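Local coordinates for protein alanine racemase (Oenococcus oeni PSU-1, PDB 3HUR) that belongs to the alanine racemase family, pairing an N-terminal TIM-barrel-type domain with a C-terminal domain rich in beta strands, at residues A[18-23]-A[58-63]. Numbering follows the deposited sequence.
Sequences AAAHNL and TASADA
Thr58 meets helix 16-30 through its hydroxyl, OG1 lying 4.2 Å from Ala20 CB, a loose approach at the edge of the contact. That oxygen is already engaged: it bonds to the carbonyl of Ala54 one turn back in helix 48-57 and accepts a hydrogen bond from Ser60 OG at 3.0 Å. Ala59 takes positive phi (64°) as the C-prime residue of a Schellman motif, which ends helix 48-57 and turns the chain so that Ser60 faces the neighbouring helix. With OG between its backbone N and carbonyl carbon (chi1 69°), Ser60 presents its hydroxyl to the helix, OG 4.2 Å from Ala20 CA and 3.9 Å from Leu23 CD1. Ser60 O lies 3.6 Å from Leu23 CD1 and 3.7 Å from Leu23 CB; Arg27 NH1, one turn further along helix 16-30, gives this oxygen a weak hydrogen bond. At Ala61, CB meets Leu23 CD1 at 3.8 Å, the one apolar side-chain pair across the contact, with Phe55 and Ala37 touching both residues. The loop thus packs on helix 16-30 just before barrel strand 63-66. No hydrogen bond joins the segments and only 179 Å² is buried, consistent with van der Waals packing between them; the Ser60-Thr58-Ala54 bonds run back to helix 48-57.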
loop_
_atom_site.group_PDB
_atom_site.type_symbol
_atom_site.label_atom_id
_atom_site.label_comp_id
_atom_site.label_asym_id
_atom_site.label_seq_id
_atom_site.Cartn_x
_atom_site.Cartn_y
_atom_site.Cartn_z
ATOM N N ALA A 18 19.709 27.846 4.042
ATOM C CA ALA A 18 20.480 26.711 3.602
ATOM C C ALA A 18 20.293 26.502 2.115
ATOM O O ALA A 18 21.250 26.176 1.416
ATOM C CB ALA A 18 20.118 25.448 4.403
ATOM N N ALA A 19 19.099 26.752 1.592
ATOM C CA ALA A 19 18.942 26.655 0.142
ATOM C C ALA A 19 19.834 27.698 -0.578
ATOM O O ALA A 19 20.401 27.423 -1.645
ATOM C CB ALA A 19 17.446 26.805 -0.296
ATOM N N ALA A 20 19.930 28.890 0.003
ATOM C CA ALA A 20 20.678 29.976 -0.605
ATOM C C ALA A 20 22.124 29.562 -0.611
ATOM O O ALA A 20 22.805 29.594 -1.636
ATOM C CB ALA A 20 20.510 31.248 0.163
ATOM N N HIS A 21 22.554 29.130 0.558
ATOM C CA HIS A 21 23.871 28.654 0.791
ATOM C C HIS A 21 24.263 27.592 -0.227
ATOM O O HIS A 21 25.376 27.609 -0.736
ATOM C CB HIS A 21 23.926 28.115 2.216
ATOM C CG HIS A 21 25.225 27.488 2.583
ATOM N ND1 HIS A 21 26.271 28.206 3.130
ATOM C CD2 HIS A 21 25.635 26.197 2.532
ATOM C CE1 HIS A 21 27.281 27.389 3.372
ATOM N NE2 HIS A 21 26.918 26.162 3.026
ATOM N N ASN A 22 23.365 26.670 -0.534
ATOM C CA ASN A 22 23.666 25.653 -1.546
ATOM C C ASN A 22 23.926 26.269 -2.924
ATOM O O ASN A 22 24.800 25.795 -3.644
ATOM C CB ASN A 22 22.563 24.593 -1.650
ATOM C CG ASN A 22 22.483 23.700 -0.450
ATOM O OD1 ASN A 22 23.388 23.632 0.372
ATOM N ND2 ASN A 22 21.387 22.997 -0.346
ATOM N N LEU A 23 23.176 27.304 -3.297
ATOM C CA LEU A 23 23.414 27.951 -4.599
ATOM C C LEU A 23 24.771 28.642 -4.578
ATOM O O LEU A 23 25.540 28.537 -5.517
ATOM C CB LEU A 23 22.320 28.947 -4.977
ATOM C CG LEU A 23 21.009 28.354 -5.501
ATOM C CD1 LEU A 23 20.165 29.426 -6.229
ATOM C CD2 LEU A 23 21.276 27.185 -6.396
ATOM N N THR A 58 18.847 37.368 -2.051
ATOM C CA THR A 58 20.249 37.132 -1.737
ATOM C C THR A 58 21.104 37.214 -2.992
ATOM O O THR A 58 22.309 37.093 -2.924
ATOM C CB THR A 58 20.461 35.743 -1.142
ATOM O OG1 THR A 58 19.914 34.745 -2.039
ATOM C CG2 THR A 58 19.833 35.674 0.224
ATOM N N ALA A 59 20.471 37.374 -4.142
ATOM C CA ALA A 59 21.188 37.501 -5.408
ATOM C C ALA A 59 21.958 36.222 -5.752
ATOM O O ALA A 59 22.907 36.251 -6.540
ATOM C CB ALA A 59 22.131 38.693 -5.368
ATOM N N SER A 60 21.512 35.101 -5.190
ATOM C CA SER A 60 22.237 33.854 -5.299
ATOM C C SER A 60 21.860 33.097 -6.540
ATOM O O SER A 60 22.539 32.114 -6.889
ATOM C CB SER A 60 22.067 33.022 -4.035
ATOM O OG SER A 60 20.748 32.552 -3.913
ATOM N N ALA A 61 20.816 33.571 -7.227
ATOM C CA ALA A 61 20.434 33.103 -8.576
ATOM C C ALA A 61 20.173 34.293 -9.514
ATOM O O ALA A 61 19.604 35.267 -9.087
ATOM C CB ALA A 61 19.192 32.262 -8.500
ATOM N N ASP A 62 20.529 34.163 -10.791
ATOM C CA ASP A 62 20.342 35.210 -11.792
ATOM C C ASP A 62 19.160 34.953 -12.726
ATOM O O ASP A 62 18.741 35.839 -13.500
ATOM C CB ASP A 62 21.620 35.334 -12.640
ATOM C CG ASP A 62 22.878 35.348 -11.780
ATOM O OD1 ASP A 62 23.145 36.380 -11.112
ATOM O OD2 ASP A 62 23.549 34.304 -11.716
ATOM N N ALA A 63 18.674 33.720 -12.733
ATOM C CA ALA A 63 17.379 33.413 -13.346
ATOM C C ALA A 63 16.722 32.202 -12.667
ATOM O O ALA A 63 17.298 31.525 -11.808
ATOM C CB ALA A 63 17.534 33.175 -14.785
#